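Local coordinates for probable transcriptional regulator (Pseudomonas aeruginosa, PDB 2FBI), which probably binds DNA as a dimeric MarR-family transcriptional regulator, using a winged helix-turn-helix domain, at residues I44-G49 against C103-S108; W39-I44 against T68-R73. All blocks are in the same frame, centred on the assembly; numbering follows the deposited sequence. Where two conformers were deposited one is given.

Contact 1: residues I44-G49 against C103-S108; sequences ILRQQG and CFVSMS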
loop_
_atom_site.group_PDB
_atom_site.type_symbol
_atom_site.label_atom_id
_atom_site.label_comp_id
_atom_site.label_asym_id
_atom_site.label_seq_id
_atom_site.Cartn_x
_atom_site.Cartn_y
_atom_site.Cartn_z
ATOM N N ILE A 44 3.746 -12.162 9.194
ATOM C CA ILE A 44 3.246 -13.337 8.401
ATOM C C ILE A 44 3.917 -14.613 8.824
ATOM O O ILE A 44 3.314 -15.650 8.938
ATOM C CB ILE A 44 3.465 -13.109 6.861
ATOM C CG1 ILE A 44 2.455 -12.070 6.367
ATOM C CG2 ILE A 44 3.302 -14.438 6.061
ATOM C CD1 ILE A 44 3.053 -11.161 5.381
ATOM N N LEU A 45 5.208 -14.556 9.023
ATOM C CA LEU A 45 5.920 -15.742 9.455
ATOM C C LEU A 45 5.501 -16.194 10.905
ATOM O O LEU A 45 5.444 -17.386 11.224
ATOM C CB LEU A 45 7.411 -15.440 9.364
ATOM C CG LEU A 45 8.078 -15.360 7.973
ATOM C CD1 LEU A 45 9.570 -15.020 8.119
ATOM C CD2 LEU A 45 7.888 -16.724 7.160
ATOM N N ARG A 46 5.171 -15.233 11.750
ATOM C CA ARG A 46 4.594 -15.531 13.074
ATOM C C ARG A 46 3.268 -16.272 12.959
ATOM O O ARG A 46 3.122 -17.389 13.433
ATOM C CB ARG A 46 4.412 -14.222 13.848
ATOM C CG ARG A 46 3.745 -14.354 15.232
ATOM C CD ARG A 46 4.496 -15.241 16.253
ATOM N NE ARG A 46 3.745 -15.134 17.546
ATOM C CZ ARG A 46 4.259 -15.363 18.755
ATOM N NH1 ARG A 46 3.475 -15.237 19.817
ATOM N NH2 ARG A 46 5.528 -15.738 18.911
ATOM N N GLN A 47 2.318 -15.656 12.270
ATOM C CA GLN A 47 0.985 -16.173 12.144
ATOM C C GLN A 47 0.877 -17.444 11.302
ATOM O O GLN A 47 0.130 -18.352 11.667
ATOM C CB GLN A 47 0.055 -15.051 11.636
ATOM C CG GLN A 47 -1.473 -15.363 11.586
ATOM C CD GLN A 47 -2.078 -15.879 12.898
ATOM O OE1 GLN A 47 -1.632 -15.529 14.018
ATOM N NE2 GLN A 47 -3.090 -16.748 12.765
ATOM N N GLN A 48 1.633 -17.517 10.208
ATOM C CA GLN A 48 1.480 -18.588 9.224
ATOM C C GLN A 48 2.544 -19.660 9.342
ATOM O O GLN A 48 2.402 -20.726 8.720
ATOM C CB GLN A 48 1.357 -18.023 7.772
ATOM C CG GLN A 48 0.057 -17.248 7.618
ATOM C CD GLN A 48 -0.302 -16.949 6.195
ATOM O OE1 GLN A 48 -0.330 -17.849 5.354
ATOM N NE2 GLN A 48 -0.569 -15.657 5.897
ATOM N N GLY A 49 3.610 -19.400 10.123
ATOM C CA GLY A 49 4.742 -20.360 10.232
ATOM C C GLY A 49 5.722 -20.320 9.056
ATOM O O GLY A 49 5.684 -19.361 8.289
ATOM N N CYS A 103 11.449 -11.289 19.553
ATOM C CA CYS A 103 11.251 -9.979 18.936
ATOM C C CYS A 103 9.762 -9.707 18.710
ATOM O O CYS A 103 9.212 -8.706 19.184
ATOM C CB CYS A 103 12.016 -9.957 17.589
ATOM S SG CYS A 103 12.003 -8.402 16.825
ATOM N N PHE A 104 9.091 -10.611 17.997
ATOM C CA PHE A 104 7.651 -10.437 17.815
ATOM C C PHE A 104 6.948 -10.232 19.201
ATOM O O PHE A 104 6.196 -9.273 19.404
ATOM C CB PHE A 104 6.977 -11.605 17.076
ATOM C CG PHE A 104 5.477 -11.463 17.052
ATOM C CD1 PHE A 104 4.843 -10.742 16.011
ATOM C CD2 PHE A 104 4.694 -11.975 18.100
ATOM C CE1 PHE A 104 3.427 -10.563 16.015
ATOM C CE2 PHE A 104 3.276 -11.813 18.123
ATOM C CZ PHE A 104 2.639 -11.097 17.078
ATOM N N VAL A 105 7.224 -11.130 20.150
ATOM C CA VAL A 105 6.582 -11.038 21.500
ATOM C C VAL A 105 6.789 -9.663 22.173
ATOM O O VAL A 105 5.835 -9.026 22.588
ATOM C CB VAL A 105 7.031 -12.203 22.435
ATOM C CG1 VAL A 105 6.540 -11.966 23.888
ATOM C CG2 VAL A 105 6.540 -13.540 21.916
ATOM N N SER A 106 8.026 -9.186 22.259
ATOM C CA SER A 106 8.222 -7.907 22.932
ATOM C C SER A 106 7.608 -6.689 22.234
ATOM O O SER A 106 7.300 -5.715 22.890
ATOM C CB SER A 106 9.685 -7.671 23.275
ATOM O OG SER A 106 10.411 -7.356 22.136
ATOM N N MET A 107 7.407 -6.740 20.924
ATOM C CA MET A 107 6.766 -5.649 20.228
ATOM C C MET A 107 5.260 -5.664 20.376
ATOM O O MET A 107 4.627 -4.642 20.258
ATOM C CB MET A 107 7.125 -5.700 18.750
ATOM C CG MET A 107 8.517 -5.126 18.454
ATOM S SD MET A 107 8.390 -3.942 17.134
ATOM C CE MET A 107 6.952 -3.008 17.634
ATOM N N SER A 108 4.705 -6.835 20.674
ATOM C CA SER A 108 3.255 -7.058 20.628
ATOM C C SER A 108 2.464 -6.269 21.652
ATOM O O SER A 108 1.355 -5.870 21.354
ATOM C CB SER A 108 2.906 -8.566 20.711
ATOM O OG SER A 108 3.158 -9.056 22.027
#

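Contact 2: residues W39-I44 against T68-R73; sequences WRVIRI and TGVLAR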
loop_
_atom_site.group_PDB
_atom_site.type_symbol
_atom_site.label_atom_id
_atom_site.label_comp_id
_atom_site.label_asym_id
_atom_site.label_seq_id
_atom_site.Cartn_x
_atom_site.Cartn_y
_atom_site.Cartn_z
ATOM N N TRP A 39 8.556 -5.822 9.485
ATOM C CA TRP A 39 7.516 -6.134 10.449
ATOM C C TRP A 39 6.386 -6.977 9.742
ATOM O O TRP A 39 5.862 -7.910 10.342
ATOM C CB TRP A 39 6.930 -4.855 11.062
ATOM C CG TRP A 39 5.857 -5.168 12.139
ATOM C CD1 TRP A 39 4.522 -4.833 12.121
ATOM C CD2 TRP A 39 6.052 -5.975 13.323
ATOM N NE1 TRP A 39 3.892 -5.358 13.253
ATOM C CE2 TRP A 39 4.807 -6.059 13.994
ATOM C CE3 TRP A 39 7.172 -6.624 13.878
ATOM C CZ2 TRP A 39 4.651 -6.742 15.222
ATOM C CZ3 TRP A 39 7.019 -7.336 15.077
ATOM C CH2 TRP A 39 5.755 -7.402 15.727
ATOM N N ARG A 40 6.026 -6.620 8.483
ATOM C CA ARG A 40 5.077 -7.451 7.680
ATOM C C ARG A 40 5.515 -8.867 7.521
ATOM O O ARG A 40 4.717 -9.793 7.624
ATOM C CB ARG A 40 4.770 -6.876 6.271
ATOM C CG ARG A 40 4.092 -5.529 6.383
ATOM C CD ARG A 40 3.267 -5.056 5.163
ATOM N NE ARG A 40 4.054 -4.905 3.950
ATOM C CZ ARG A 40 4.762 -3.834 3.600
ATOM N NH1 ARG A 40 5.392 -3.861 2.427
ATOM N NH2 ARG A 40 4.887 -2.757 4.403
ATOM N N VAL A 41 6.764 -9.029 7.159
ATOM C CA VAL A 41 7.369 -10.309 7.046
ATOM C C VAL A 41 7.342 -11.077 8.399
ATOM O O VAL A 41 6.874 -12.226 8.500
ATOM C CB VAL A 41 8.811 -10.142 6.493
ATOM C CG1 VAL A 41 9.546 -11.418 6.585
ATOM C CG2 VAL A 41 8.758 -9.745 5.001
ATOM N N ILE A 42 7.797 -10.423 9.451
ATOM C CA ILE A 42 7.747 -11.036 10.790
ATOM C C ILE A 42 6.309 -11.437 11.157
ATOM O O ILE A 42 6.068 -12.564 11.588
ATOM C CB ILE A 42 8.336 -10.044 11.855
ATOM C CG1 ILE A 42 9.836 -9.901 11.635
ATOM C CG2 ILE A 42 8.016 -10.552 13.278
ATOM C CD1 ILE A 42 10.494 -8.718 12.354
ATOM N N ARG A 43 5.362 -10.523 10.943
ATOM C CA ARG A 43 3.953 -10.797 11.220
ATOM C C ARG A 43 3.417 -12.030 10.482
ATOM O O ARG A 43 2.671 -12.823 11.058
ATOM C CB ARG A 43 3.071 -9.615 10.819
ATOM C CG ARG A 43 3.107 -8.418 11.766
ATOM C CD ARG A 43 2.255 -8.742 12.938
ATOM N NE ARG A 43 1.017 -7.989 12.960
ATOM C CZ ARG A 43 -0.122 -8.427 13.499
ATOM N NH1 ARG A 43 -1.158 -7.637 13.509
ATOM N NH2 ARG A 43 -0.236 -9.662 13.989
ATOM N N ILE A 44 3.746 -12.162 9.194
ATOM C CA ILE A 44 3.246 -13.337 8.401
ATOM C C ILE A 44 3.917 -14.613 8.824
ATOM O O ILE A 44 3.314 -15.650 8.938
ATOM C CB ILE A 44 3.465 -13.109 6.861
ATOM C CG1 ILE A 44 2.455 -12.070 6.367
ATOM C CG2 ILE A 44 3.302 -14.438 6.061
ATOM C CD1 ILE A 44 3.053 -11.161 5.381
ATOM N N THR A 68 14.557 -9.665 -1.457
ATOM C CA THR A 68 15.904 -10.204 -1.343
ATOM C C THR A 68 16.701 -9.507 -0.240
ATOM O O THR A 68 17.434 -10.152 0.512
ATOM C CB THR A 68 16.727 -10.020 -2.683
ATOM O OG1 THR A 68 15.971 -10.506 -3.802
ATOM C CG2 THR A 68 18.118 -10.717 -2.626
ATOM N N GLY A 69 16.589 -8.181 -0.192
ATOM C CA GLY A 69 17.316 -7.394 0.782
ATOM C C GLY A 69 16.612 -7.506 2.129
ATOM O O GLY A 69 17.284 -7.639 3.153
ATOM N N VAL A 70 15.267 -7.476 2.126
ATOM C CA VAL A 70 14.500 -7.658 3.384
ATOM C C VAL A 70 14.941 -8.953 4.088
ATOM O O VAL A 70 15.424 -8.901 5.213
ATOM C CB VAL A 70 12.974 -7.522 3.205
ATOM C CG1 VAL A 70 12.234 -7.840 4.533
ATOM C CG2 VAL A 70 12.637 -6.129 2.789
ATOM N N LEU A 71 14.881 -10.086 3.393
ATOM C CA LEU A 71 15.341 -11.345 3.957
ATOM C C LEU A 71 16.821 -11.409 4.332
ATOM O O LEU A 71 17.134 -11.938 5.404
ATOM C CB LEU A 71 14.931 -12.557 3.106
ATOM C CG LEU A 71 13.427 -12.620 2.856
ATOM C CD1 LEU A 71 13.161 -13.696 1.838
ATOM C CD2 LEU A 71 12.578 -12.831 4.163
ATOM N N ALA A 72 17.733 -10.906 3.482
ATOM C CA ALA A 72 19.161 -11.000 3.825
ATOM C C ALA A 72 19.521 -10.173 5.067
ATOM O O ALA A 72 20.364 -10.599 5.868
ATOM C CB ALA A 72 20.100 -10.626 2.605
ATOM N N ARG A 73 18.898 -9.006 5.214
ATOM C CA ARG A 73 19.037 -8.188 6.409
ATOM C C ARG A 73 18.530 -8.928 7.661
ATOM O O ARG A 73 19.249 -9.005 8.660
ATOM C CB ARG A 73 18.259 -6.871 6.252
ATOM C CG ARG A 73 18.900 -5.668 6.935
ATOM C CD ARG A 73 18.641 -5.636 8.413
ATOM N NE ARG A 73 18.973 -4.369 9.095
ATOM C CZ ARG A 73 18.434 -3.169 8.837
ATOM N NH1 ARG A 73 17.567 -2.978 7.837
ATOM N NH2 ARG A 73 18.796 -2.126 9.560
#

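Contact 1: residues I44-G49 against C103-S108
Arg46 carries its aliphatic chain across one face of the Phe104 ring at about a right angle, an example of how an arginine can use its carbons as much as its charge. CG sits 3.6 Å from the ring centroid, only 1° off the ring normal, which makes this a CH-pi contact over the very centre. With CG anti to the backbone N (chi1 177°) the chain reaches out from helix 36-48, and a bend at chi2 carries the next atoms across the ring toward one side. There Arg46 NE comes within 3.3 Å of Phe104 CD2, and the guanidinium tilts 28° from the ring plane, with the CD2 edge of the ring under one of its faces. In the MarR fold this joins a helix of the winged helix-turn-helix core to the long helix 98-122, which runs on toward the dimerisation region. Phe104 also touches Ile42, and Arg7 of the second subunit packs on it. The Val105 side is looser: the methyl CG2 of this exposed residue comes only to 3.9 Å from Arg46 NH2, obliquely, and what holds the group there is a hydrogen bond from NH2 to Gln101 OE1, about one turn before Phe104. No hydrogen bond joins 44-49 to 103-108.

Contact 2: residues W39-I44 against T68-R73
No flat group takes part where Val41 meets Val70 and Leu71. The indole of Trp39 belongs to another side of helix 36-48: over one of its faces lies Arg43 CG, 3.5 Å above the plane and displaced from the ring centre, and the ring is further packed by Met111 of helix 98-122 and by Arg7 of the second subunit. Toward helix 64-76 the surface is made of branched aliphatic groups instead. Val41 divides its two methyls between two neighbours. CG2, beside the backbone N, meets Val70 CG1 at 4.0 Å, the two valines running antiparallel past one another; CG1, anti to that N (chi1 170°), meets Leu71 CD2 at 4.1 Å. Val70 points its CB toward the partner helix, but Leu71 does not and relies on its CD2 branch to reach across. In the helix-turn-helix of this family, helices 53-59 and 64-76 form the motif, the latter being probably the recognition helix, and Val41 lies behind it among Ile62, Met67 and Leu74, while Leu71 also packs on Leu56. Nearest CA atoms, those of Val41 and Val70, are 8.4 Å apart, and just 93 Å² is buried. With no hydrogen bond or charge pair between the segments, apolar packing alone sets no direction, and the fit rests on how the methyls interleave.

How the contacts relate
Helix 36-48 is common to both contacts, whose centres lie about 11 Å apart and which share Ile44 as a segment end. Contact 1 ties it to helix 98-122 near the surface; contact 2 packs it, in the buried interior, against the probable DNA-recognition helix. They meet directly through Trp39, whose CH2 is 3.5 Å from Phe104 CD1 and 3.7 Å from Met107 CB, and through Arg43 CD, 3.8 Å from Phe104 CE1. The second subunit reaches both: its Leu12 packs on the shared Ile44, and the backbone O of its Arg7 accepts a hydrogen bond from Arg43 NH1. Helix 36-48 thus touches the second subunit on one side and helix 64-76 on another.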